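Local coordinates for flavin-containing monooxygenase (Allium sativum, PDB 6WPU), which is a garlic flavoenzyme that uses FAD and probably oxygenates the sulfur of S-allyl-L-cysteine, a step toward alliin, at residues Asp66-Asp70 with Pro71-Asp75; Ala227-Ile230 with Ser231-Val234; Leu303-Asn306 with Gly307-Val311; Lys430-Pro433 with Glu434-Arg437. All coordinates share one frame; numbering follows the deposited sequence.

Interaction 1 (Asp66-Asp70 with Pro71-Asp75)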
loop_
_atom_site.group_PDB
_atom_site.type_symbol
_atom_site.label_atom_id
_atom_site.label_comp_id
_atom_site.label_asym_id
_atom_site.label_seq_id
_atom_site.Cartn_x
_atom_site.Cartn_y
_atom_site.Cartn_z
ATOM N N ASP A 66 -2.187 -18.199 -5.647
ATOM C CA ASP A 66 -3.353 -18.405 -4.796
ATOM C C ASP A 66 -4.295 -17.228 -4.923
ATOM O O ASP A 66 -3.857 -16.074 -5.017
ATOM C CB ASP A 66 -2.955 -18.531 -3.317
ATOM C CG ASP A 66 -2.108 -19.756 -3.013
ATOM O OD1 ASP A 66 -1.880 -20.597 -3.909
ATOM O OD2 ASP A 66 -1.659 -19.867 -1.846
ATOM N N THR A 67 -5.599 -17.519 -4.904
ATOM C CA THR A 67 -6.633 -16.497 -4.823
ATOM C C THR A 67 -7.686 -16.948 -3.823
ATOM O O THR A 67 -7.760 -18.122 -3.452
ATOM C CB THR A 67 -7.313 -16.230 -6.172
ATOM O OG1 THR A 67 -7.919 -17.439 -6.627
ATOM C CG2 THR A 67 -6.314 -15.763 -7.201
ATOM N N GLU A 68 -8.515 -16.009 -3.405
ATOM C CA GLU A 68 -9.502 -16.359 -2.398
ATOM C C GLU A 68 -10.669 -17.114 -3.040
ATOM O O GLU A 68 -11.011 -16.871 -4.198
ATOM C CB GLU A 68 -9.981 -15.101 -1.679
ATOM C CG GLU A 68 -8.811 -14.487 -0.874
ATOM C CD GLU A 68 -9.143 -13.208 -0.107
ATOM O OE1 GLU A 68 -10.330 -12.782 -0.097
ATOM O OE2 GLU A 68 -8.194 -12.630 0.492
ATOM N N PRO A 69 -11.256 -18.077 -2.322
ATOM C CA PRO A 69 -12.340 -18.878 -2.920
ATOM C C PRO A 69 -13.542 -18.043 -3.346
ATOM O O PRO A 69 -14.242 -18.420 -4.286
ATOM C CB PRO A 69 -12.703 -19.870 -1.804
ATOM C CG PRO A 69 -11.542 -19.860 -0.878
ATOM C CD PRO A 69 -10.910 -18.515 -0.961
ATOM N N ASP A 70 -13.801 -16.912 -2.683
ATOM C CA ASP A 70 -14.843 -15.983 -3.107
ATOM C C ASP A 70 -14.206 -14.972 -4.053
ATOM O O ASP A 70 -13.396 -14.145 -3.602
ATOM C CB ASP A 70 -15.457 -15.281 -1.890
ATOM C CG ASP A 70 -16.472 -14.203 -2.260
ATOM O OD1 ASP A 70 -16.790 -14.032 -3.455
ATOM O OD2 ASP A 70 -16.959 -13.515 -1.344
ATOM N N PRO A 71 -14.514 -15.001 -5.356
ATOM C CA PRO A 71 -13.880 -14.046 -6.284
ATOM C C PRO A 71 -14.140 -12.597 -5.932
ATOM O O PRO A 71 -13.373 -11.725 -6.364
ATOM C CB PRO A 71 -14.489 -14.409 -7.657
ATOM C CG PRO A 71 -15.633 -15.313 -7.367
ATOM C CD PRO A 71 -15.354 -15.986 -6.061
ATOM N N MET A 72 -15.198 -12.299 -5.177
ATOM C CA MET A 72 -15.458 -10.934 -4.745
ATOM C C MET A 72 -14.798 -10.608 -3.405
ATOM O O MET A 72 -14.791 -9.439 -3.004
ATOM C CB MET A 72 -16.967 -10.689 -4.663
ATOM C CG MET A 72 -17.644 -10.531 -6.035
ATOM S SD MET A 72 -17.196 -8.925 -6.748
ATOM C CE MET A 72 -18.384 -7.864 -5.926
ATOM N N SER A 73 -14.242 -11.603 -2.720
ATOM C CA SER A 73 -13.586 -11.405 -1.419
ATOM C C SER A 73 -14.508 -10.681 -0.440
ATOM O O SER A 73 -14.116 -9.723 0.220
ATOM C CB SER A 73 -12.273 -10.641 -1.581
ATOM O OG SER A 73 -11.307 -11.442 -2.243
ATOM N N GLN A 74 -15.768 -11.125 -0.387
ATOM C CA GLN A 74 -16.759 -10.559 0.522
ATOM C C GLN A 74 -17.241 -11.522 1.598
ATOM O O GLN A 74 -17.737 -11.062 2.630
ATOM C CB GLN A 74 -17.990 -10.070 -0.257
ATOM C CG GLN A 74 -17.777 -8.794 -1.049
ATOM C CD GLN A 74 -18.981 -8.479 -1.915
ATOM O OE1 GLN A 74 -19.710 -9.382 -2.309
ATOM N NE2 GLN A 74 -19.204 -7.204 -2.199
ATOM N N ASP A 75 -17.138 -12.834 1.381
ATOM C CA ASP A 75 -17.574 -13.805 2.375
ATOM C C ASP A 75 -16.687 -13.707 3.624
ATOM O O ASP A 75 -15.462 -13.863 3.544
ATOM C CB ASP A 75 -17.528 -15.203 1.775
ATOM C CG ASP A 75 -17.816 -16.288 2.790
ATOM O OD1 ASP A 75 -18.412 -15.997 3.849
ATOM O OD2 ASP A 75 -17.430 -17.445 2.522
HETATM O O HOH W 1 -19.635 -12.554 -1.897
#
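The carboxylate of Asp70 gathers three main-chain amides of 71-75, those of Met72, Gln74 and Asp75. Asp70 OD1 accepts from Met72 N at 2.9 Å, the bond that defines an Asx turn, and the amide approaches from above the carboxylate plane. Asp70 OD2 takes two: Gln74 N at 2.8 Å, also from well above the plane, and Asp75 N at 2.8 Å, nearly along the C-O bond. The carboxylate can lie over the turn because CG stands anti to the backbone N (chi1 175°), beside its own carbonyl carbon. A water 2.9 Å from Asp70 OD2 also donates to Gln74 OE1.

The backbone supplies one bond of its own: Ser73 N to Asp70 O at 2.8 Å closes a type I beta turn from Asp70 to Ser73. This turn lies in the loop between strand 47-52 and helix 95-98, with the Glu68 side chain about 11 Å from the FAD.

One side-chain to side-chain bond crosses as well: Ser73 OG donates to Glu68 OE1 at 2.7 Å, again from above the carboxylate plane. The stronger partner of that buried carboxylate is Arg78, in a salt bridge at OE1, while Val81 N and His205 hold OE2.

Replacing Asp70 by an alanine would probably leave the amides of Met72, Gln74 and Asp75 without their acceptor and let the turn open. With three N-H donors converging on it, the carboxylate of Asp70 is likely to be stabilised as an anion, although Asp75 OD2, 5.5 Å from Asp70 OD2, would work mildly against this. The 70-75 turn is thus held by its own Asp70, while Glu68 ties it to the surrounding chain.

Interaction 2 (Ala227-Ile230 with Ser231-Val234). With SO4 (sulfate ion), chain D.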
loop_
_atom_site.group_PDB
_atom_site.type_symbol
_atom_site.label_atom_id
_atom_site.label_comp_id
_atom_site.label_asym_id
_atom_site.label_seq_id
_atom_site.Cartn_x
_atom_site.Cartn_y
_atom_site.Cartn_z
ATOM N N ALA A 227 -5.543 0.200 -12.683
ATOM C CA ALA A 227 -6.621 -0.383 -13.473
ATOM C C ALA A 227 -6.231 -0.455 -14.944
ATOM O O ALA A 227 -6.563 -1.425 -15.638
ATOM C CB ALA A 227 -7.909 0.413 -13.278
ATOM N N VAL A 228 -5.478 0.536 -15.428
ATOM C CA VAL A 228 -5.026 0.489 -16.812
ATOM C C VAL A 228 -4.022 -0.645 -17.018
ATOM O O VAL A 228 -4.044 -1.323 -18.052
ATOM C CB VAL A 228 -4.451 1.855 -17.230
ATOM C CG1 VAL A 228 -4.047 1.832 -18.683
ATOM C CG2 VAL A 228 -5.479 2.946 -16.997
ATOM N N ASP A 229 -3.127 -0.867 -16.043
ATOM C CA ASP A 229 -2.176 -1.978 -16.118
ATOM C C ASP A 229 -2.897 -3.317 -16.252
ATOM O O ASP A 229 -2.528 -4.163 -17.075
ATOM C CB ASP A 229 -1.282 -2.014 -14.859
ATOM C CG ASP A 229 -0.130 -1.032 -14.910
ATOM O OD1 ASP A 229 0.296 -0.638 -16.016
ATOM O OD2 ASP A 229 0.362 -0.655 -13.821
ATOM N N ILE A 230 -3.891 -3.551 -15.401
ATOM C CA ILE A 230 -4.600 -4.819 -15.454
ATOM C C ILE A 230 -5.349 -4.952 -16.772
ATOM O O ILE A 230 -5.309 -6.009 -17.418
ATOM C CB ILE A 230 -5.534 -4.947 -14.241
ATOM C CG1 ILE A 230 -4.690 -5.154 -12.977
ATOM C CG2 ILE A 230 -6.523 -6.092 -14.462
ATOM C CD1 ILE A 230 -5.492 -5.456 -11.735
ATOM N N SER A 231 -6.011 -3.868 -17.208
ATOM C CA SER A 231 -6.705 -3.862 -18.497
ATOM C C SER A 231 -5.773 -4.262 -19.628
ATOM O O SER A 231 -6.126 -5.094 -20.475
ATOM C CB SER A 231 -7.295 -2.480 -18.774
ATOM O OG SER A 231 -8.203 -2.123 -17.750
ATOM N N ARG A 232 -4.575 -3.668 -19.670
ATOM C CA ARG A 232 -3.640 -4.017 -20.735
ATOM C C ARG A 232 -3.208 -5.476 -20.627
ATOM O O ARG A 232 -3.062 -6.164 -21.646
ATOM C CB ARG A 232 -2.430 -3.081 -20.698
ATOM C CG ARG A 232 -2.775 -1.649 -21.090
ATOM C CD ARG A 232 -1.540 -0.818 -21.384
ATOM N NE ARG A 232 -0.666 -0.755 -20.226
ATOM C CZ ARG A 232 0.517 -1.351 -20.149
ATOM N NH1 ARG A 232 0.994 -2.039 -21.186
ATOM N NH2 ARG A 232 1.227 -1.246 -19.035
ATOM N N ASP A 233 -3.020 -5.967 -19.395
ATOM C CA ASP A 233 -2.670 -7.368 -19.190
ATOM C C ASP A 233 -3.784 -8.280 -19.687
ATOM O O ASP A 233 -3.534 -9.219 -20.447
ATOM C CB ASP A 233 -2.381 -7.614 -17.703
ATOM C CG ASP A 233 -1.524 -8.842 -17.462
ATOM O OD1 ASP A 233 -0.459 -8.979 -18.110
ATOM O OD2 ASP A 233 -1.895 -9.666 -16.601
ATOM N N VAL A 234 -5.025 -7.999 -19.276
ATOM C CA VAL A 234 -6.184 -8.779 -19.705
ATOM C C VAL A 234 -6.356 -8.697 -21.218
ATOM O O VAL A 234 -6.713 -9.685 -21.874
ATOM C CB VAL A 234 -7.442 -8.295 -18.953
ATOM C CG1 VAL A 234 -8.718 -8.878 -19.556
ATOM C CG2 VAL A 234 -7.343 -8.663 -17.477
HETATM S S SO4 D . 4.365 -2.888 -19.626
HETATM O O1 SO4 D . 3.595 -3.422 -20.753
HETATM O O2 SO4 D . 5.085 -1.698 -20.075
HETATM O O3 SO4 D . 3.464 -2.497 -18.549
HETATM O O4 SO4 D . 5.277 -3.918 -19.117
#
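Ala227-Ile230 and Ser231-Val234 form one run of alpha helix, with i to i+4 bonds from Ser231 N to Ala227 O through Val234 N to Ile230 O, the last 2.7 Å long and nearly straight at 173°. This is helix 225-234 of a beta-alpha-beta unit with strands 217-221 and 240-244, consistent with the Rossmann-like nucleotide-binding domain of the family.

Ser231 turns its hydroxyl back on the helix: OG donates to Ala227 O at 2.8 Å, and that carbonyl also accepts Ser231 N, the two donors coming from opposite faces of its plane. On the buried side Ile230 CG2 meets Val234 CG2 at 4.0 Å, the two side chains crossing at a slant, with Ile220 and Val218 of strand 217-221 beneath them.

The polar side carries Asp229 and Arg232, which run side by side in the same direction. Arg232 NH2 donates to Asp229 OD1 at 3.2 Å in a salt bridge, meeting the oxygen nearly along its C-O bond although carboxylate and guanidinium planes stand 70° apart. The stronger partner of Asp229 OD1 is Arg437, so one carboxylate oxygen serves two arginines. A bend at chi3 of Arg232 (-60°) turns its guanidinium toward a sulfate, probably from the crystallisation liquor, which lies at its edge: Arg232 NH1 reaches sulfate O1 at 3.0 Å and Arg232 NH2 sulfate O3 at 2.6 Å. Arg90 also binds this ion. By contrast, Arg232 NE is buried without a hydrogen-bonding partner, its nearest neighbour in the preceding turn being Val228 O at 4.1 Å.

Interaction 3 (Leu303-Asn306 with Gly307-Val311). With SO4 (sulfate ion), chain E.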
loop_
_atom_site.group_PDB
_atom_site.type_symbol
_atom_site.label_atom_id
_atom_site.label_comp_id
_atom_site.label_asym_id
_atom_site.label_seq_id
_atom_site.Cartn_x
_atom_site.Cartn_y
_atom_site.Cartn_z
ATOM N N LEU A 303 -7.127 -5.295 16.798
ATOM C CA LEU A 303 -6.749 -4.130 17.582
ATOM C C LEU A 303 -7.914 -3.684 18.460
ATOM O O LEU A 303 -8.976 -3.313 17.951
ATOM C CB LEU A 303 -6.291 -3.005 16.658
ATOM C CG LEU A 303 -5.776 -1.768 17.385
ATOM C CD1 LEU A 303 -4.686 -2.152 18.400
ATOM C CD2 LEU A 303 -5.277 -0.754 16.370
ATOM N N ASN A 304 -7.708 -3.710 19.780
ATOM C CA ASN A 304 -8.730 -3.322 20.751
ATOM C C ASN A 304 -8.271 -2.069 21.485
ATOM O O ASN A 304 -7.376 -2.135 22.332
ATOM C CB ASN A 304 -9.019 -4.465 21.721
ATOM C CG ASN A 304 -9.495 -5.728 20.995
ATOM O OD1 ASN A 304 -8.908 -6.801 21.135
ATOM N ND2 ASN A 304 -10.543 -5.591 20.190
ATOM N N THR A 305 -8.894 -0.931 21.161
ATOM C CA THR A 305 -8.573 0.360 21.760
ATOM C C THR A 305 -9.757 0.981 22.497
ATOM O O THR A 305 -9.672 2.147 22.893
ATOM C CB THR A 305 -8.075 1.331 20.684
ATOM O OG1 THR A 305 -9.114 1.558 19.712
ATOM C CG2 THR A 305 -6.854 0.757 19.984
ATOM N N ASN A 306 -10.856 0.239 22.682
ATOM C CA ASN A 306 -12.074 0.755 23.321
ATOM C C ASN A 306 -12.643 1.959 22.572
ATOM O O ASN A 306 -13.172 2.898 23.175
ATOM C CB ASN A 306 -11.829 1.103 24.788
ATOM C CG ASN A 306 -12.098 -0.056 25.703
ATOM O OD1 ASN A 306 -11.220 -0.882 25.948
ATOM N ND2 ASN A 306 -13.324 -0.133 26.213
ATOM N N GLY A 307 -12.528 1.937 21.245
ATOM C CA GLY A 307 -13.047 2.998 20.411
ATOM C C GLY A 307 -12.136 4.191 20.229
ATOM O O GLY A 307 -12.488 5.101 19.465
ATOM N N ILE A 308 -10.979 4.221 20.900
ATOM C CA ILE A 308 -10.049 5.336 20.742
ATOM C C ILE A 308 -9.572 5.436 19.298
ATOM O O ILE A 308 -9.412 6.535 18.755
ATOM C CB ILE A 308 -8.866 5.188 21.722
ATOM C CG1 ILE A 308 -9.336 5.417 23.156
ATOM C CG2 ILE A 308 -7.743 6.170 21.380
ATOM C CD1 ILE A 308 -8.254 5.151 24.175
ATOM N N VAL A 309 -9.319 4.299 18.659
ATOM C CA VAL A 309 -8.980 4.263 17.243
ATOM C C VAL A 309 -10.142 3.614 16.508
ATOM O O VAL A 309 -10.521 2.478 16.822
ATOM C CB VAL A 309 -7.674 3.501 16.978
ATOM C CG1 VAL A 309 -7.418 3.413 15.470
ATOM C CG2 VAL A 309 -6.508 4.173 17.688
ATOM N N THR A 310 -10.710 4.332 15.540
ATOM C CA THR A 310 -11.727 3.778 14.652
ATOM C C THR A 310 -11.280 3.883 13.200
ATOM O O THR A 310 -10.353 4.625 12.856
ATOM C CB THR A 310 -13.084 4.490 14.796
ATOM O OG1 THR A 310 -12.929 5.875 14.472
ATOM C CG2 THR A 310 -13.653 4.346 16.203
ATOM N N VAL A 311 -11.965 3.118 12.352
ATOM C CA VAL A 311 -11.838 3.204 10.899
ATOM C C VAL A 311 -13.211 3.567 10.368
ATOM O O VAL A 311 -14.178 2.835 10.607
ATOM C CB VAL A 311 -11.341 1.886 10.282
ATOM C CG1 VAL A 311 -11.358 1.958 8.752
ATOM C CG2 VAL A 311 -9.952 1.564 10.783
HETATM S S SO4 E . -12.465 -1.901 20.170
HETATM O O1 SO4 E . -13.842 -1.428 20.021
HETATM O O2 SO4 E . -12.316 -3.136 19.393
HETATM O O3 SO4 E . -12.168 -2.162 21.589
HETATM O O4 SO4 E . -11.549 -0.876 19.660
HETATM O O HOH W 2 -9.394 -0.167 17.861
#
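The peptide unit joining Thr305 to Asn306 is the flat group that matters in this turn, which has no aromatic ring or guanidinium. Over one face of its carbonyl comes Ile308 N, bonded to Thr305 O at 3.2 Å from 66° out of the carbonyl plane. The N-H of the same unit serves another partner: Asn306 N donates to sulfate O3 at 2.9 Å.

The Thr305-Ile308 bond closes a type I' beta turn with Asn-Gly at its centre, a classic pair for this turn. Gly307 has a positive phi, and a side chain there would clash with Asn306 O. Sulfate O4 accepts Thr305 N at 3.1 Å and, weakly, Gly307 N, so main-chain amides gather round an anion that probably came from the crystallisation liquor.

Thr305 ties the turn to the chain beyond it. Thr305 OG1 accepts from Val309 N at 2.9 Å in a fairly straight bond (163°); chi1 of 62° sets this oxygen between backbone N and carbonyl carbon, while Thr305 CG2 meets Val309 CG2 at a slant, 4.1 Å away. A water 2.5 Å from Thr305 OG1 sits beside the sulfate as well. A valine in place of Thr305 would probably leave the Val309 amide without its acceptor and let the exit of the turn drift.

The turn is at the surface. Asn304 pairs through its backbone with Val149 of strand 144-151, Thr305 packs on Leu332 of strand 332-334, and beyond the turn strand 310-312 runs antiparallel to 315-317, whose Val316 touches Val309.

Interaction 4 (Lys430-Pro433 with Glu434-Arg437)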
loop_
_atom_site.group_PDB
_atom_site.type_symbol
_atom_site.label_atom_id
_atom_site.label_comp_id
_atom_site.label_asym_id
_atom_site.label_seq_id
_atom_site.Cartn_x
_atom_site.Cartn_y
_atom_site.Cartn_z
ATOM N N LYS A 430 0.483 9.029 -16.476
ATOM C CA LYS A 430 -0.807 9.530 -16.935
ATOM C C LYS A 430 -0.826 9.712 -18.452
ATOM O O LYS A 430 -1.840 9.433 -19.099
ATOM C CB LYS A 430 -1.140 10.844 -16.223
ATOM N N GLU A 431 0.288 10.153 -19.040
ATOM C CA GLU A 431 0.305 10.449 -20.470
ATOM C C GLU A 431 0.493 9.204 -21.327
ATOM O O GLU A 431 -0.087 9.105 -22.411
ATOM C CB GLU A 431 1.414 11.447 -20.798
ATOM C CG GLU A 431 1.055 12.894 -20.589
ATOM C CD GLU A 431 2.270 13.795 -20.703
ATOM O OE1 GLU A 431 3.320 13.309 -21.182
ATOM O OE2 GLU A 431 2.184 14.978 -20.302
ATOM N N ARG A 432 1.344 8.275 -20.904
ATOM C CA ARG A 432 1.728 7.133 -21.736
ATOM C C ARG A 432 1.732 5.872 -20.879
ATOM O O ARG A 432 2.780 5.252 -20.662
ATOM C CB ARG A 432 3.099 7.367 -22.370
ATOM C CG ARG A 432 3.304 8.740 -23.028
ATOM C CD ARG A 432 4.733 9.218 -22.775
ATOM N NE ARG A 432 5.665 8.106 -22.930
ATOM C CZ ARG A 432 6.790 7.941 -22.238
ATOM N NH1 ARG A 432 7.161 8.823 -21.313
ATOM N NH2 ARG A 432 7.542 6.871 -22.468
ATOM N N PRO A 433 0.564 5.468 -20.363
ATOM C CA PRO A 433 0.527 4.304 -19.460
ATOM C C PRO A 433 1.065 3.056 -20.105
ATOM O O PRO A 433 1.557 2.167 -19.403
ATOM C CB PRO A 433 -0.961 4.152 -19.118
ATOM C CG PRO A 433 -1.619 5.433 -19.574
ATOM C CD PRO A 433 -0.785 5.950 -20.706
ATOM N N GLU A 434 1.025 2.987 -21.426
ATOM C CA GLU A 434 1.440 1.815 -22.172
ATOM C C GLU A 434 2.935 1.783 -22.431
ATOM O O GLU A 434 3.441 0.735 -22.842
ATOM C CB GLU A 434 0.689 1.758 -23.513
ATOM C CG GLU A 434 1.168 2.783 -24.553
ATOM C CD GLU A 434 0.635 4.210 -24.327
ATOM O OE1 GLU A 434 -0.233 4.415 -23.444
ATOM O OE2 GLU A 434 1.083 5.130 -25.052
ATOM N N SER A 435 3.649 2.893 -22.225
ATOM C CA SER A 435 5.070 2.909 -22.544
ATOM C C SER A 435 5.972 3.542 -21.489
ATOM O O SER A 435 7.192 3.493 -21.671
ATOM C CB SER A 435 5.305 3.632 -23.871
ATOM O OG SER A 435 4.969 5.001 -23.749
ATOM N N TYR A 436 5.445 4.120 -20.403
ATOM C CA TYR A 436 6.309 4.871 -19.485
ATOM C C TYR A 436 7.347 3.981 -18.809
ATOM O O TYR A 436 8.414 4.468 -18.410
ATOM C CB TYR A 436 5.468 5.597 -18.428
ATOM C CG TYR A 436 4.945 4.722 -17.308
ATOM C CD1 TYR A 436 5.568 4.717 -16.052
ATOM C CD2 TYR A 436 3.822 3.918 -17.485
ATOM C CE1 TYR A 436 5.095 3.925 -15.010
ATOM C CE2 TYR A 436 3.338 3.123 -16.447
ATOM C CZ TYR A 436 3.988 3.135 -15.210
ATOM O OH TYR A 436 3.527 2.366 -14.173
ATOM N N ARG A 437 7.064 2.684 -18.661
ATOM C CA ARG A 437 8.023 1.802 -18.006
ATOM C C ARG A 437 9.254 1.524 -18.868
ATOM O O ARG A 437 10.310 1.179 -18.329
ATOM C CB ARG A 437 7.357 0.481 -17.608
ATOM C CG ARG A 437 6.335 0.593 -16.484
ATOM C CD ARG A 437 5.835 -0.788 -16.098
ATOM N NE ARG A 437 5.068 -0.802 -14.859
ATOM C CZ ARG A 437 3.746 -0.665 -14.790
ATOM N NH1 ARG A 437 3.129 -0.706 -13.614
ATOM N NH2 ARG A 437 3.039 -0.480 -15.897
#
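Arg432 O is gripped by two amides of the following segment. Tyr436 N donates at 2.9 Å almost head-on to this carbonyl (C=O...N angle 171°), whereas Ser435 N reaches Arg432 O at 3.0 Å from 56° above the carbonyl plane. The two bonds, i to i+4 and i to i+3, fold the chain into a compact turn straight after helix 416-431.

The side chain of Arg432 adds a longer link: NE donates to Ser435 OG at 3.3 Å, with the oxygen tilted out of the guanidinium plane. Bends at chi2 and chi3 bring the guanidinium back over the turn, and Tyr436 CA lies over one of its faces.

Packing follows around these bonds. The ring of Tyr436 presents its edge to the backbone, with CD2 3.4 Å from Pro433 O, and Arg437 CG lies over one face, toward its rim; chi1 of 77° holds the ring in the crowded position between backbone N and carbonyl carbon. Phe117 meets this tyrosine edge-to-face. Glu434 curls back, bent at chi2, and puts OE1 3.2 Å from Pro433 CD. The guanidinium of Arg437 has Tyr436 OH over its centre, 3.0 Å above the plane, and makes its salt bridge to Asp229 of helix 225-234.

The arrangement is a turn following a helix C-terminus. Arg432 is the first residue to leave helical angles, and Pro433 comes directly after it, lacking the N-H that another helical bond would need: a proline just past a helix end is a familiar stop signal.

The four contacts follow one another along the chain, interactions 1 to 4, and are separate local turns or helix segments. Only interactions 2 and 4 touch: their centres are 12 Å apart, and Asp229 OD1 meets Arg437 NH2 at 2.7 Å in a salt bridge that ties helix 225-234 to the chain after helix 416-431. Interaction 1, in the loop after strand 47-52, has its centre about 20 Å from that of interaction 2. Interaction 3 lies across the chain's centre from both 2 and 4, its centre about 37 and 41 Å from theirs. The joined pair therefore links chain regions some 200 residues apart, with Ile230 and Tyr436 side chains each about 7 Å from FAD.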